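Local structure of protein SOSEKI 4 (Arabidopsis thaliana, 6RSN) at residues A[56-60]-A[69-73]; A[23-27]-A[38-43]. The protein helps plant cells read body-axis polarity cues and orient their divisions, forming filaments through its DIX-like domain, and promotes auxin biosynthesis and signalling. The protein carries 1 engineered substitution. All blocks are in the same frame, centred on the assembly; numbering follows the deposited sequence.

Contact 1: residues A[56-60]-A[69-73]; sequences SWSSK and WYALS. Engineered in segment 69-73: Ala71 (natural residue Asp).
Trp69 leans its indole across the neighbouring strand, where CZ3 comes within 3.5 Å of Lys60 CB. Lys60 CG rides 4.3 Å above one face of that ring, offset toward the rim, and the rest of the lysine runs away extended. At the base of the indole, Trp69 CB rests 3.8 Å from Ser58 CB on the same face of the sheet. With Trp69 CG anti to its carbonyl carbon (chi1 -68°), CE3 and CZ3 of the six-membered ring are brought up to the backbone of Ser59 and Lys60.

These two strands form the antiparallel beta hairpin 55-63/66-71 at one edge of the sheet in this DIX-like, ubiquitin-like domain. Ser59 and Tyr70 form a hydrogen-bonded pair, with Tyr70 N giving a nearly straight bond (174°) to Ser59 O. Ser58 faces Ala71, an engineered residue (Asp in nature), as a non-hydrogen-bonded pair.

Leu72 closes the other end. Its N binds Trp57 O at 2.9 Å, and a water joins its O to Trp57 N, while its side chain turns toward the partner strand, CD1 lying 3.6 Å from Ser58 C and CD2 3.9 Å from Ser59 OG. The Trp57 indole points away to helix 36-47, its NE1 bonded to Ala52 O.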
loop_
_atom_site.group_PDB
_atom_site.type_symbol
_atom_site.label_atom_id
_atom_site.label_comp_id
_atom_site.label_asym_id
_atom_site.label_seq_id
_atom_site.Cartn_x
_atom_site.Cartn_y
_atom_site.Cartn_z
ATOM N N SER A 56 -3.950 5.525 -6.979
ATOM C CA SER A 56 -3.559 4.280 -7.613
ATOM C C SER A 56 -2.417 3.671 -6.790
ATOM O O SER A 56 -1.483 4.388 -6.430
ATOM C CB SER A 56 -2.981 4.692 -9.006
ATOM O OG SER A 56 -2.621 3.463 -9.612
ATOM N N TRP A 57 -2.541 2.371 -6.428
ATOM C CA TRP A 57 -1.628 1.820 -5.409
ATOM C C TRP A 57 -0.546 0.927 -6.017
ATOM O O TRP A 57 -0.796 0.232 -6.997
ATOM C CB TRP A 57 -2.401 1.028 -4.311
ATOM C CG TRP A 57 -3.300 1.966 -3.563
ATOM C CD1 TRP A 57 -4.595 2.329 -3.846
ATOM C CD2 TRP A 57 -2.928 2.721 -2.393
ATOM N NE1 TRP A 57 -5.042 3.232 -2.901
ATOM C CE2 TRP A 57 -4.052 3.493 -2.008
ATOM C CE3 TRP A 57 -1.747 2.797 -1.632
ATOM C CZ2 TRP A 57 -4.024 4.369 -0.913
ATOM C CZ3 TRP A 57 -1.731 3.609 -0.520
ATOM C CH2 TRP A 57 -2.855 4.386 -0.157
ATOM N N SER A 58 0.648 1.022 -5.433
ATOM C CA SER A 58 1.790 0.241 -5.891
ATOM C C SER A 58 2.460 -0.326 -4.637
ATOM O O SER A 58 2.226 0.143 -3.509
ATOM C CB SER A 58 2.754 1.105 -6.679
ATOM O OG SER A 58 2.184 1.584 -7.921
ATOM N N SER A 59 3.268 -1.375 -4.817
ATOM C CA SER A 59 4.089 -1.827 -3.705
ATOM C C SER A 59 5.546 -1.804 -4.147
ATOM O O SER A 59 5.881 -2.007 -5.316
ATOM C CB SER A 59 3.666 -3.207 -3.211
ATOM O OG SER A 59 3.902 -4.165 -4.246
ATOM N N LYS A 60 6.413 -1.485 -3.189
ATOM C CA LYS A 60 7.840 -1.463 -3.501
ATOM C C LYS A 60 8.353 -2.897 -3.681
ATOM O O LYS A 60 8.116 -3.825 -2.892
ATOM C CB LYS A 60 8.524 -0.762 -2.324
ATOM C CG LYS A 60 9.969 -0.354 -2.559
ATOM C CD LYS A 60 10.533 0.174 -1.241
ATOM C CE LYS A 60 11.888 0.795 -1.444
ATOM N NZ LYS A 60 12.594 1.036 -0.157
ATOM N N TRP A 69 8.234 0.569 -8.123
ATOM C CA TRP A 69 6.851 0.586 -7.627
ATOM C C TRP A 69 5.970 -0.251 -8.537
ATOM O O TRP A 69 5.701 0.121 -9.694
ATOM C CB TRP A 69 6.325 2.042 -7.606
ATOM C CG TRP A 69 7.010 2.904 -6.594
ATOM C CD1 TRP A 69 7.760 4.018 -6.815
ATOM C CD2 TRP A 69 6.908 2.777 -5.176
ATOM N NE1 TRP A 69 8.190 4.583 -5.635
ATOM C CE2 TRP A 69 7.690 3.820 -4.603
ATOM C CE3 TRP A 69 6.261 1.881 -4.331
ATOM C CZ2 TRP A 69 7.779 4.000 -3.223
ATOM C CZ3 TRP A 69 6.416 2.016 -2.961
ATOM C CH2 TRP A 69 7.140 3.084 -2.420
ATOM N N TYR A 70 5.547 -1.412 -8.010
ATOM C CA TYR A 70 4.825 -2.370 -8.814
ATOM C C TYR A 70 3.328 -2.117 -8.665
ATOM O O TYR A 70 2.800 -2.170 -7.587
ATOM C CB TYR A 70 5.109 -3.758 -8.217
ATOM C CG TYR A 70 4.829 -4.855 -9.190
ATOM C CD1 TYR A 70 3.562 -5.421 -9.295
ATOM C CD2 TYR A 70 5.853 -5.351 -9.970
ATOM C CE1 TYR A 70 3.321 -6.468 -10.176
ATOM C CE2 TYR A 70 5.640 -6.407 -10.845
ATOM C CZ TYR A 70 4.362 -6.941 -10.963
ATOM O OH TYR A 70 4.194 -7.968 -11.847
ATOM N N ALA A 71 2.617 -1.820 -9.766
ATOM C CA ALA A 71 1.216 -1.447 -9.755
ATOM C C ALA A 71 0.365 -2.621 -9.279
ATOM O O ALA A 71 0.589 -3.801 -9.678
ATOM C CB ALA A 71 0.856 -1.086 -11.199
ATOM N N LEU A 72 -0.550 -2.321 -8.366
ATOM C CA LEU A 72 -1.492 -3.292 -7.809
ATOM C C LEU A 72 -2.973 -3.047 -8.166
ATOM O O LEU A 72 -3.405 -1.911 -8.197
ATOM C CB LEU A 72 -1.402 -3.168 -6.283
ATOM C CG LEU A 72 -0.029 -3.367 -5.625
ATOM C CD1 LEU A 72 -0.047 -2.873 -4.180
ATOM C CD2 LEU A 72 0.349 -4.861 -5.618
ATOM N N SER A 73 -3.749 -4.121 -8.395
ATOM C CA SER A 73 -5.220 -4.148 -8.389
ATOM C C SER A 73 -5.708 -4.619 -7.042
ATOM O O SER A 73 -4.928 -5.248 -6.343
ATOM C CB SER A 73 -5.752 -5.117 -9.396
ATOM O OG SER A 73 -5.226 -4.777 -10.664
HETATM O O HOH W 1 -4.603 0.525 -7.220
HETATM O O HOH W 2 3.233 1.456 -10.559
#

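Contact 2: residues A[23-27]-A[38-43]; sequences FIEVP and DVINRL
Arg42 reaches from the helix across strand 23-27, and almost every atom of its side chain finds something there. CB starts out 4.1 Å from Val26 CG2. With CG anti to the backbone N (chi1 176°), the chain heads for the strand, and CG lies against Val26 CG2 and Ile24 CD1, which meet it from the same side, 4.0 and 4.1 Å away; both hydrophobic side chains run past the arginine in the opposite direction. A bend at chi2 (56°) then carries CD to Pro27 CD, where the two side chains cross at about a right angle. CG and CD pass close to Glu25 O (3.5 Å from CG), to which NE donates at 2.9 Å. NE meets that oxygen nearly along the C=O axis, but the bond is bent at the hydrogen (138°), and the oxygen sits out of the guanidinium plane. At the tip, NH2 gives a longer bond to a water that also takes the N-H of Glu25. The Glu25 carboxylate stays apart, so the grip is on backbone rather than through a salt bridge.

Beside the arginine, Val26 CG1 packs 3.5 Å from Asp38 O, which shares a second water with Pro27 O. Ile24 CD1 meets Leu43 CD2 at 4.0 Å. Helix 36-47 lies across edge strand 22-27, whose neighbour in the sheet is strand 5-13; Leu43 continues inward to Tyr10 of that strand and to Met51 and Ala52 of helix 49-52.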
loop_
_atom_site.group_PDB
_atom_site.type_symbol
_atom_site.label_atom_id
_atom_site.label_comp_id
_atom_site.label_asym_id
_atom_site.label_seq_id
_atom_site.Cartn_x
_atom_site.Cartn_y
_atom_site.Cartn_z
ATOM N N PHE A 23 2.215 5.044 8.881
ATOM C CA PHE A 23 2.275 3.675 9.349
ATOM C C PHE A 23 0.912 3.230 9.849
ATOM O O PHE A 23 0.332 3.958 10.663
ATOM C CB PHE A 23 3.241 3.547 10.543
ATOM C CG PHE A 23 3.228 2.151 11.149
ATOM C CD1 PHE A 23 2.319 1.786 12.139
ATOM C CD2 PHE A 23 4.076 1.165 10.673
ATOM C CE1 PHE A 23 2.329 0.502 12.703
ATOM C CE2 PHE A 23 4.096 -0.119 11.231
ATOM C CZ PHE A 23 3.218 -0.458 12.244
ATOM N N ILE A 24 0.416 2.068 9.372
ATOM C CA ILE A 24 -0.817 1.493 9.901
ATOM C C ILE A 24 -0.602 0.007 10.166
ATOM O O ILE A 24 0.277 -0.589 9.559
ATOM C CB ILE A 24 -1.993 1.690 8.928
ATOM C CG1 ILE A 24 -1.702 1.144 7.521
ATOM C CG2 ILE A 24 -2.375 3.175 8.836
ATOM C CD1 ILE A 24 -2.933 1.102 6.565
ATOM N N GLU A 25 -1.485 -0.573 10.995
ATOM C CA GLU A 25 -1.519 -2.021 11.143
ATOM C C GLU A 25 -2.712 -2.574 10.385
ATOM O O GLU A 25 -3.803 -2.004 10.475
ATOM C CB GLU A 25 -1.569 -2.337 12.640
ATOM C CG GLU A 25 -0.261 -1.945 13.305
ATOM C CD GLU A 25 -0.183 -2.420 14.723
ATOM O OE1 GLU A 25 -1.233 -2.391 15.387
ATOM O OE2 GLU A 25 0.917 -2.856 15.127
ATOM N N VAL A 26 -2.487 -3.611 9.562
ATOM C CA VAL A 26 -3.537 -4.140 8.705
ATOM C C VAL A 26 -3.945 -5.554 9.124
ATOM O O VAL A 26 -3.123 -6.465 9.069
ATOM C CB VAL A 26 -3.117 -4.085 7.231
ATOM C CG1 VAL A 26 -4.166 -4.762 6.351
ATOM C CG2 VAL A 26 -2.924 -2.618 6.831
ATOM N N PRO A 27 -5.230 -5.797 9.475
ATOM C CA PRO A 27 -5.700 -7.173 9.696
ATOM C C PRO A 27 -5.673 -8.001 8.408
ATOM O O PRO A 27 -6.161 -7.550 7.365
ATOM C CB PRO A 27 -7.120 -7.021 10.283
ATOM C CG PRO A 27 -7.163 -5.572 10.772
ATOM C CD PRO A 27 -6.258 -4.791 9.824
ATOM N N ASP A 38 -7.048 -6.011 1.552
ATOM C CA ASP A 38 -6.918 -5.973 3.016
ATOM C C ASP A 38 -6.509 -4.560 3.487
ATOM O O ASP A 38 -7.059 -4.031 4.473
ATOM C CB ASP A 38 -5.907 -6.987 3.530
ATOM C CG ASP A 38 -6.317 -8.417 3.193
ATOM O OD1 ASP A 38 -7.494 -8.708 3.329
ATOM O OD2 ASP A 38 -5.461 -9.213 2.791
ATOM N N VAL A 39 -5.519 -3.963 2.781
ATOM C CA VAL A 39 -5.012 -2.606 3.015
ATOM C C VAL A 39 -6.116 -1.590 2.783
ATOM O O VAL A 39 -6.369 -0.727 3.640
ATOM C CB VAL A 39 -3.803 -2.285 2.134
ATOM C CG1 VAL A 39 -3.365 -0.817 2.370
ATOM C CG2 VAL A 39 -2.686 -3.316 2.378
ATOM N N ILE A 40 -6.846 -1.746 1.673
ATOM C CA ILE A 40 -7.908 -0.803 1.355
ATOM C C ILE A 40 -9.038 -0.891 2.392
ATOM O O ILE A 40 -9.576 0.121 2.848
ATOM C CB ILE A 40 -8.437 -1.045 -0.070
ATOM C CG1 ILE A 40 -7.342 -0.883 -1.134
ATOM C CG2 ILE A 40 -9.633 -0.148 -0.335
ATOM C CD1 ILE A 40 -6.657 0.411 -1.142
ATOM N N ASN A 41 -9.386 -2.123 2.813
ATOM C CA ASN A 41 -10.386 -2.235 3.880
ATOM C C ASN A 41 -9.988 -1.502 5.163
ATOM O O ASN A 41 -10.823 -0.858 5.843
ATOM C CB ASN A 41 -10.671 -3.711 4.201
ATOM C CG ASN A 41 -11.453 -4.361 3.084
ATOM O OD1 ASN A 41 -12.187 -3.683 2.364
ATOM N ND2 ASN A 41 -11.319 -5.669 2.914
ATOM N N ARG A 42 -8.722 -1.596 5.530
ATOM C CA ARG A 42 -8.244 -0.932 6.734
ATOM C C ARG A 42 -8.274 0.579 6.527
ATOM O O ARG A 42 -8.638 1.333 7.438
ATOM C CB ARG A 42 -6.822 -1.406 7.063
ATOM C CG ARG A 42 -6.156 -0.704 8.252
ATOM C CD ARG A 42 -7.107 -0.907 9.422
ATOM N NE ARG A 42 -6.373 -0.637 10.662
ATOM C CZ ARG A 42 -6.939 -0.412 11.822
ATOM N NH1 ARG A 42 -8.254 -0.460 11.939
ATOM N NH2 ARG A 42 -6.191 -0.179 12.896
ATOM N N LEU A 43 -7.819 1.042 5.348
ATOM C CA LEU A 43 -7.891 2.496 5.124
ATOM C C LEU A 43 -9.339 2.990 5.138
ATOM O O LEU A 43 -9.631 4.111 5.579
ATOM C CB LEU A 43 -7.233 2.850 3.776
ATOM C CG LEU A 43 -5.710 2.787 3.810
ATOM C CD1 LEU A 43 -5.148 2.904 2.392
ATOM C CD2 LEU A 43 -5.120 3.869 4.721
HETATM O O HOH W 3 -3.246 1.142 12.597
HETATM O O HOH W 4 -7.567 -5.332 6.708
#

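Contact 2 comes first along the chain and closes before contact 1 opens; their centres are about 15 Å apart, on opposite sides of the chain's centre. Both reach the mixed five-stranded sheet, at its two outermost strands: 22-27 in contact 2 and 66-71 in contact 1, with 5-13, 86-92 and 55-63 between them. Helix 36-47 bridges the gap. Trp57 of contact 1 packs against Ile40 and Leu43 of contact 2, with Trp57 CH2 3.7 Å from Leu43 CD1, so the two contacts meet in the packing between helix 36-47 and the sheet. Together they frame a single ubiquitin-like unit, the DIX-like domain required for SOSEKI polymerisation.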